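Local coordinates for protein phenolic acid decarboxylase (Sedimentibacter hydroxybenzoicus, PDB 7AE5) that catalyses the reversible non-oxidative decarboxylation of 4-hydroxybenzoate and 3,4-dihydroxybenzoate under anaerobic conditions, with prenylated FMN and manganese as its cofactors, at residues A111-E116 with V253-E258; E136-F141 with G274-F279; G411-I416 with I439-T444. One frame throughout, in Å; residues are numbered along the deposited sequence.

Contact 1: A111-E116 with V253-E258; sequences AAPCKE and VPAGSE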
loop_
_atom_site.group_PDB
_atom_site.type_symbol
_atom_site.label_atom_id
_atom_site.label_comp_id
_atom_site.label_asym_id
_atom_site.label_seq_id
_atom_site.Cartn_x
_atom_site.Cartn_y
_atom_site.Cartn_z
ATOM N N ALA C 111 18.568 47.383 44.873
ATOM C CA ALA C 111 19.222 47.505 43.575
ATOM C C ALA C 111 18.518 46.727 42.468
ATOM O O ALA C 111 19.052 46.647 41.357
ATOM C CB ALA C 111 20.680 47.049 43.675
ATOM N N ALA C 112 17.345 46.154 42.740
ATOM C CA ALA C 112 16.584 45.443 41.723
ATOM C C ALA C 112 15.542 46.375 41.131
ATOM O O ALA C 112 14.640 46.816 41.861
ATOM C CB ALA C 112 15.914 44.209 42.317
ATOM N N PRO C 113 15.619 46.706 39.840
ATOM C CA PRO C 113 14.652 47.660 39.267
ATOM C C PRO C 113 13.208 47.191 39.341
ATOM O O PRO C 113 12.298 48.030 39.353
ATOM C CB PRO C 113 15.124 47.807 37.813
ATOM C CG PRO C 113 16.560 47.384 37.828
ATOM C CD PRO C 113 16.663 46.321 38.875
ATOM N N CYS C 114 12.964 45.881 39.390
ATOM C CA CYS C 114 11.601 45.388 39.548
ATOM C C CYS C 114 11.021 45.707 40.919
ATOM O O CYS C 114 9.815 45.528 41.118
ATOM C CB CYS C 114 11.553 43.877 39.308
ATOM S SG CYS C 114 12.230 42.886 40.661
ATOM N N LYS C 115 11.843 46.175 41.859
ATOM C CA LYS C 115 11.403 46.510 43.206
ATOM C C LYS C 115 11.321 48.020 43.418
ATOM O O LYS C 115 11.440 48.501 44.547
ATOM C CB LYS C 115 12.335 45.877 44.238
ATOM C CG LYS C 115 12.350 44.354 44.218
ATOM C CD LYS C 115 10.972 43.775 44.494
ATOM C CE LYS C 115 11.009 42.252 44.531
ATOM N NZ LYS C 115 11.433 41.736 45.861
ATOM N N GLU C 116 11.116 48.782 42.340
ATOM C CA GLU C 116 11.070 50.237 42.455
ATOM C C GLU C 116 9.738 50.712 43.029
ATOM O O GLU C 116 9.711 51.475 44.001
ATOM C CB GLU C 116 11.330 50.883 41.092
ATOM C CG GLU C 116 12.783 50.831 40.645
ATOM C CD GLU C 116 13.009 51.501 39.302
ATOM O OE1 GLU C 116 14.178 51.800 38.972
ATOM O OE2 GLU C 116 12.020 51.721 38.571
ATOM N N VAL C 253 12.832 36.110 41.428
ATOM C CA VAL C 253 12.398 36.723 40.180
ATOM C C VAL C 253 13.606 37.432 39.584
ATOM O O VAL C 253 14.559 37.766 40.307
ATOM C CB VAL C 253 11.194 37.666 40.405
ATOM C CG1 VAL C 253 10.090 36.942 41.179
ATOM C CG2 VAL C 253 11.623 38.919 41.132
ATOM N N PRO C 254 13.607 37.675 38.268
ATOM C CA PRO C 254 14.703 38.446 37.685
ATOM C C PRO C 254 14.689 39.913 38.083
ATOM O O PRO C 254 13.641 40.562 38.167
ATOM C CB PRO C 254 14.513 38.207 36.186
ATOM C CG PRO C 254 13.063 37.625 36.032
ATOM C CD PRO C 254 12.440 37.744 37.359
ATOM N N ALA C 255 15.895 40.437 38.362
ATOM C CA ALA C 255 15.993 41.774 38.966
ATOM C C ALA C 255 15.357 42.831 38.078
ATOM O O ALA C 255 14.764 43.779 38.590
ATOM C CB ALA C 255 17.456 42.112 39.258
ATOM N N GLY C 256 15.408 42.649 36.760
ATOM C CA GLY C 256 14.990 43.675 35.829
ATOM C C GLY C 256 13.620 43.536 35.201
ATOM O O GLY C 256 13.344 44.238 34.222
ATOM N N SER C 257 12.750 42.673 35.721
ATOM C CA SER C 257 11.410 42.564 35.163
ATOM C C SER C 257 10.663 43.883 35.268
ATOM O O SER C 257 10.777 44.612 36.259
ATOM C CB SER C 257 10.611 41.477 35.873
ATOM O OG SER C 257 11.339 40.270 35.910
ATOM N N GLU C 258 9.876 44.176 34.236
ATOM C CA GLU C 258 9.061 45.380 34.262
ATOM C C GLU C 258 7.962 45.275 35.310
ATOM O O GLU C 258 7.667 46.254 36.003
ATOM C CB GLU C 258 8.471 45.634 32.879
ATOM C CG GLU C 258 9.520 45.880 31.809
ATOM C CD GLU C 258 9.819 47.351 31.620
ATOM O OE1 GLU C 258 9.185 48.182 32.301
ATOM O OE2 GLU C 258 10.683 47.677 30.783
#
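Cys-114 directs its side chain at the turn formed by Pro-254 to Ser-257, its CB and SG meeting different carbonyl groups. With chi1 at 75°, SG is placed between its own N and carbonyl carbon. SG lies nearest Ala-255 O, at 3.4 Å, with Pro-254 O at 3.7 Å and, just before the turn, Val-253 CG2 at 4.0 Å. Cys-114 CB, by contrast, presses against the far end of the turn at 3.2 Å from Ser-257 O, so the one side chain spans the turn. Pro-113 brings the CD corner of its ring to the oxygen of Ala-255, Pro-113 CD standing 3.2 Å from Ala-255 O. Beside it the two alanine methyls lie side by side, Ala-112 CB 4.0 Å from Ala-255 CB. The turn is a type I beta turn that begins on the last residue of the outer strand 252-254 of a small three-stranded sheet in the Rift-related, FMN-binding-type domain. Cys-114 itself sits in a single 3-10 turn, so the contact joins two short turns, and one backbone bond links them. The N-H of Cys-114 points at Ala-255 O, with N and O 2.9 Å apart and an angle of 157° at the hydrogen. The donor lies almost on the extension of the carbonyl bond, since the C=O...N angle is 168°. Pro-113, just before it, has no N-H to offer to the same oxygen. Val-260 of strand 259-265 touches both Cys-114 and Val-253 and extends this apolar patch. Ser-257 OG is hydrogen-bonded to Asn-209 OD1. On the other segment, Cys-114 O is hydrogen-bonded to Thr-298 OG1, while Lys-115 NZ forms a salt bridge with Asp-246.

Contact 2: E136-F141 with G274-F279; sequences EQDGGF and GPFGEF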
loop_
_atom_site.group_PDB
_atom_site.type_symbol
_atom_site.label_atom_id
_atom_site.label_comp_id
_atom_site.label_asym_id
_atom_site.label_seq_id
_atom_site.Cartn_x
_atom_site.Cartn_y
_atom_site.Cartn_z
ATOM N N GLU C 136 -10.292 37.340 18.820
ATOM C CA GLU C 136 -11.689 37.762 18.874
ATOM C C GLU C 136 -12.499 36.932 19.863
ATOM O O GLU C 136 -13.335 37.474 20.597
ATOM C CB GLU C 136 -12.309 37.683 17.479
ATOM C CG GLU C 136 -12.607 39.032 16.848
ATOM C CD GLU C 136 -13.620 38.935 15.722
ATOM O OE1 GLU C 136 -14.768 38.519 15.988
ATOM O OE2 GLU C 136 -13.267 39.274 14.572
ATOM N N GLN C 137 -12.272 35.619 19.901
ATOM C CA GLN C 137 -13.099 34.711 20.683
ATOM C C GLN C 137 -12.455 34.307 22.003
ATOM O O GLN C 137 -12.896 33.338 22.629
ATOM C CB GLN C 137 -13.443 33.469 19.863
ATOM C CG GLN C 137 -14.200 33.781 18.586
ATOM C CD GLN C 137 -15.589 34.327 18.853
ATOM O OE1 GLN C 137 -16.349 33.763 19.639
ATOM N NE2 GLN C 137 -15.924 35.434 18.202
ATOM N N ASP C 138 -11.428 35.027 22.440
ATOM C CA ASP C 138 -10.851 34.761 23.747
ATOM C C ASP C 138 -11.864 35.063 24.847
ATOM O O ASP C 138 -12.661 35.998 24.747
ATOM C CB ASP C 138 -9.589 35.593 23.955
ATOM C CG ASP C 138 -8.442 35.138 23.077
ATOM O OD1 ASP C 138 -8.573 34.083 22.418
ATOM O OD2 ASP C 138 -7.406 35.832 23.049
ATOM N N GLY C 139 -11.825 34.247 25.904
ATOM C CA GLY C 139 -12.716 34.426 27.040
ATOM C C GLY C 139 -12.523 35.732 27.785
ATOM O O GLY C 139 -13.465 36.213 28.422
ATOM N N GLY C 140 -11.334 36.308 27.724
ATOM C CA GLY C 140 -11.070 37.571 28.372
ATOM C C GLY C 140 -9.787 38.184 27.856
ATOM O O GLY C 140 -9.276 37.802 26.803
ATOM N N PHE C 141 -9.269 39.149 28.612
ATOM C CA PHE C 141 -7.986 39.770 28.304
ATOM C C PHE C 141 -6.875 38.919 28.905
ATOM O O PHE C 141 -6.957 38.521 30.071
ATOM C CB PHE C 141 -7.927 41.199 28.846
ATOM C CG PHE C 141 -9.116 42.044 28.473
ATOM C CD1 PHE C 141 -9.760 41.870 27.256
ATOM C CD2 PHE C 141 -9.592 43.011 29.342
ATOM C CE1 PHE C 141 -10.856 42.645 26.918
ATOM C CE2 PHE C 141 -10.686 43.791 29.008
ATOM C CZ PHE C 141 -11.318 43.608 27.796
ATOM N N GLY C 274 -10.621 30.381 29.417
ATOM C CA GLY C 274 -10.650 30.197 27.988
ATOM C C GLY C 274 -11.930 30.714 27.366
ATOM O O GLY C 274 -12.822 31.217 28.057
ATOM N N PRO C 275 -12.050 30.599 26.032
ATOM C CA PRO C 275 -11.044 29.985 25.162
ATOM C C PRO C 275 -9.855 30.900 24.893
ATOM O O PRO C 275 -9.893 32.087 25.211
ATOM C CB PRO C 275 -11.814 29.706 23.860
ATOM C CG PRO C 275 -13.195 30.282 24.045
ATOM C CD PRO C 275 -13.177 31.145 25.262
ATOM N N PHE C 276 -8.798 30.332 24.323
ATOM C CA PHE C 276 -7.608 31.095 23.982
ATOM C C PHE C 276 -6.881 30.363 22.869
ATOM O O PHE C 276 -7.057 29.157 22.676
ATOM C CB PHE C 276 -6.691 31.293 25.195
ATOM C CG PHE C 276 -5.571 32.271 24.958
ATOM C CD1 PHE C 276 -5.827 33.627 24.857
ATOM C CD2 PHE C 276 -4.262 31.832 24.835
ATOM C CE1 PHE C 276 -4.802 34.525 24.635
ATOM C CE2 PHE C 276 -3.230 32.726 24.615
ATOM C CZ PHE C 276 -3.501 34.075 24.515
ATOM N N GLY C 277 -6.060 31.111 22.138
ATOM C CA GLY C 277 -5.284 30.518 21.076
ATOM C C GLY C 277 -4.229 29.561 21.593
ATOM O O GLY C 277 -3.776 29.637 22.735
ATOM N N GLU C 278 -3.854 28.624 20.728
ATOM C CA GLU C 278 -2.761 27.702 20.985
ATOM C C GLU C 278 -1.882 27.639 19.744
ATOM O O GLU C 278 -2.303 28.009 18.645
ATOM C CB GLU C 278 -3.272 26.301 21.364
ATOM C CG GLU C 278 -4.484 26.321 22.294
ATOM C CD GLU C 278 -4.640 25.043 23.098
ATOM O OE1 GLU C 278 -3.891 24.869 24.083
ATOM O OE2 GLU C 278 -5.514 24.219 22.749
ATOM N N PHE C 279 -0.650 27.157 19.926
ATOM C CA PHE C 279 0.347 27.223 18.860
ATOM C C PHE C 279 -0.032 26.462 17.585
ATOM O O PHE C 279 0.503 26.791 16.520
ATOM C CB PHE C 279 1.719 26.756 19.375
ATOM C CG PHE C 279 1.792 25.295 19.725
ATOM C CD1 PHE C 279 2.146 24.357 18.769
ATOM C CD2 PHE C 279 1.540 24.866 21.018
ATOM C CE1 PHE C 279 2.219 23.015 19.090
ATOM C CE2 PHE C 279 1.617 23.523 21.347
ATOM C CZ PHE C 279 1.956 22.597 20.381
HETATM O O HOH W 1 -6.063 33.770 21.750
#
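The Asp-138 carboxylate and the Phe-276 ring meet at a slant, their planes 41° apart, with Asp-138 OD2 3.3 Å from both Phe-276 CD1 and CE1. A water lies over one face of the ring, 3.1 Å above its plane and displaced toward the rim; the ring also stacks with Tyr-142. That water donates to Asp-138 OD1 at 2.6 Å and accepts from Gly-277 N at 2.7 Å, bridging the two segments. Asp-138 CG is anti to the carbonyl carbon (chi1 -70°), which sets the carboxylate beside its own backbone N. Its OD2 accepts from Asn-135 N. An alanine here would probably leave the water and Asn-135 N without their acceptor and open a gap beside the Phe-276 ring. The backbones are tied directly by Gly-139 N, 3.0 Å from Pro-275 O and on a carbonyl lone pair, with 159° at the hydrogen. Gly-139 CA approaches Gly-274 O to 3.4 Å, and a beta carbon there would collide with that oxygen. Pro-275 follows a cis peptide, and its CG rests 3.4 Å from Gln-137 O. Arg-5 of the neighbouring ShdD chain binds Gly-274 O, so the pairing also borders a subunit interface. Glu-278, the predicted proton donor, comes next after Gly-277, and Arg-168, which the Phe-276 ring touches, is predicted to bind prenylated FMN: consistent with a loop pairing beside the active site of a UbiD-family decarboxylase.

Contact 3: G411-I416 with I439-T444; sequences GKDVSI and IIDATT. With RB (rubidium ion), chain Q.
Asp-413 and Asp-441 meet round a rubidium ion, which brings acceptor against acceptor: Asp-413 OD1 is only 2.8 Å from Asp-441 OD2. The cation would be expected to offset that repulsion. Asp-413 grips it with both carboxylate oxygens, OD1 and OD2 each 2.5 Å from the rubidium, whereas Asp-441 binds through its backbone O. Thr-443 O, Arg-407 O and a water complete the site, and that water donates to Asp-441 OD2 at 2.6 Å. Asp-413 OD2 also accepts from His-409 N. The site ends an antiparallel pairing in the mixed sheet of the UbiD C-terminal domain, where 414-421, an outermost strand within this chain, adjoins 434-441; the N-to-C directions of 414-416 and 439-441 differ by 166°. Ser-415 and Ile-439 form a hydrogen-bonded pair, with Ser-415 N 2.8 Å from Ile-439 O. Asp-441 N, 2.7 Å from Asp-413 O, extends the ladder up to the ion. Asp-441 CG is anti to its own N (chi1 173°), and OD1 accepts from Thr-443 N, met from above the carboxylate plane, 52° out of it: an Asx turn. Val-414, paired with Ile-440 on the face opposite Ser-415 and Ile-439, packs against Met-438 of a third subunit, another copy of this protein.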
loop_
_atom_site.group_PDB
_atom_site.type_symbol
_atom_site.label_atom_id
_atom_site.label_comp_id
_atom_site.label_asym_id
_atom_site.label_seq_id
_atom_site.Cartn_x
_atom_site.Cartn_y
_atom_site.Cartn_z
ATOM N N GLY C 411 8.241 6.197 -4.662
ATOM C CA GLY C 411 7.988 4.769 -4.635
ATOM C C GLY C 411 8.789 4.040 -3.576
ATOM O O GLY C 411 8.397 2.955 -3.135
ATOM N N LYS C 412 9.911 4.615 -3.146
ATOM C CA LYS C 412 10.719 3.969 -2.116
ATOM C C LYS C 412 11.271 4.909 -1.054
ATOM O O LYS C 412 11.588 4.430 0.040
ATOM C CB LYS C 412 11.888 3.199 -2.746
ATOM C CG LYS C 412 12.883 4.054 -3.515
ATOM C CD LYS C 412 14.028 3.202 -4.052
ATOM C CE LYS C 412 13.522 2.094 -4.965
ATOM N NZ LYS C 412 14.602 1.150 -5.385
ATOM N N ASP C 413 11.405 6.211 -1.311
ATOM C CA ASP C 413 11.928 7.145 -0.318
ATOM C C ASP C 413 10.873 7.611 0.688
ATOM O O ASP C 413 11.213 8.369 1.603
ATOM C CB ASP C 413 12.554 8.378 -1.005
ATOM C CG ASP C 413 14.038 8.181 -1.419
ATOM O OD1 ASP C 413 14.868 7.722 -0.608
ATOM O OD2 ASP C 413 14.408 8.554 -2.552
ATOM N N VAL C 414 9.616 7.186 0.559
ATOM C CA VAL C 414 8.525 7.673 1.405
ATOM C C VAL C 414 7.899 6.490 2.131
ATOM O O VAL C 414 7.399 5.556 1.492
ATOM C CB VAL C 414 7.462 8.429 0.591
ATOM C CG1 VAL C 414 6.306 8.837 1.490
ATOM C CG2 VAL C 414 8.072 9.648 -0.082
ATOM N N SER C 415 7.891 6.547 3.462
ATOM C CA SER C 415 7.397 5.458 4.294
ATOM C C SER C 415 6.229 5.933 5.146
ATOM O O SER C 415 6.340 6.941 5.852
ATOM C CB SER C 415 8.510 4.910 5.186
ATOM O OG SER C 415 9.391 4.104 4.428
ATOM N N ILE C 416 5.126 5.193 5.091
ATOM C CA ILE C 416 3.907 5.495 5.834
ATOM C C ILE C 416 3.715 4.400 6.876
ATOM O O ILE C 416 3.534 3.228 6.523
ATOM C CB ILE C 416 2.692 5.586 4.898
ATOM C CG1 ILE C 416 2.889 6.695 3.861
ATOM C CG2 ILE C 416 1.427 5.823 5.683
ATOM C CD1 ILE C 416 2.892 8.079 4.452
ATOM N N ILE C 439 7.921 9.224 6.839
ATOM C CA ILE C 439 9.361 9.409 6.716
ATOM C C ILE C 439 9.681 9.638 5.247
ATOM O O ILE C 439 9.252 8.862 4.385
ATOM C CB ILE C 439 10.136 8.197 7.261
ATOM C CG1 ILE C 439 9.784 7.943 8.726
ATOM C CG2 ILE C 439 11.632 8.398 7.094
ATOM C CD1 ILE C 439 10.390 6.666 9.269
ATOM N N ILE C 440 10.431 10.698 4.961
ATOM C CA ILE C 440 10.810 11.051 3.597
ATOM C C ILE C 440 12.330 11.067 3.524
ATOM O O ILE C 440 12.982 11.868 4.206
ATOM C CB ILE C 440 10.225 12.406 3.172
ATOM C CG1 ILE C 440 8.700 12.386 3.282
ATOM C CG2 ILE C 440 10.640 12.747 1.751
ATOM C CD1 ILE C 440 8.055 13.714 2.974
ATOM N N ASP C 441 12.894 10.188 2.695
ATOM C CA ASP C 441 14.343 10.073 2.547
ATOM C C ASP C 441 14.782 10.880 1.324
ATOM O O ASP C 441 14.986 10.353 0.224
ATOM C CB ASP C 441 14.756 8.605 2.451
ATOM C CG ASP C 441 16.230 8.430 2.130
ATOM O OD1 ASP C 441 17.013 9.361 2.412
ATOM O OD2 ASP C 441 16.608 7.359 1.608
ATOM N N ALA C 442 14.953 12.189 1.543
ATOM C CA ALA C 442 15.424 13.119 0.522
ATOM C C ALA C 442 16.942 13.125 0.392
ATOM O O ALA C 442 17.525 14.160 0.044
ATOM C CB ALA C 442 14.914 14.532 0.816
ATOM N N THR C 443 17.599 12.003 0.665
ATOM C CA THR C 443 19.045 11.924 0.544
ATOM C C THR C 443 19.457 11.183 -0.722
ATOM O O THR C 443 18.682 10.412 -1.317
ATOM C CB THR C 443 19.672 11.243 1.766
ATOM O OG1 THR C 443 19.333 9.850 1.773
ATOM C CG2 THR C 443 19.190 11.900 3.049
ATOM N N THR C 444 20.703 11.459 -1.124
ATOM C CA THR C 444 21.334 10.821 -2.272
ATOM C C THR C 444 21.727 9.392 -1.919
ATOM O O THR C 444 22.333 9.166 -0.866
ATOM C CB THR C 444 22.581 11.609 -2.684
ATOM O OG1 THR C 444 22.240 12.984 -2.905
ATOM C CG2 THR C 444 23.198 11.029 -3.942
HETATM RB RB RB Q . 16.456 9.379 -1.481
HETATM O O HOH W 2 17.762 7.470 -0.667
#

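How the contacts relate
Following the chain from the N terminus, 111-116 comes first and 136-141 second; 253-258 then returns to close contact 1, and 274-279 closes contact 2. These two loops, spanning 136 and 132 residues, therefore cross rather than nest, both within the Rift-related domain. Contact 1 joins the loop before strand 117-119 to the turn after strand 252-254; contact 2, about 17 Å away between nearest atoms, joins the loop before strand 142-143 to the segment leading into strand 277-278. Contact 3 opens after both have closed and shuts a much shorter loop of 22 residues between neighbouring strands of the C-terminal domain. Its centre is about 52 Å from that of contact 1, on the opposite side of the chain's centre.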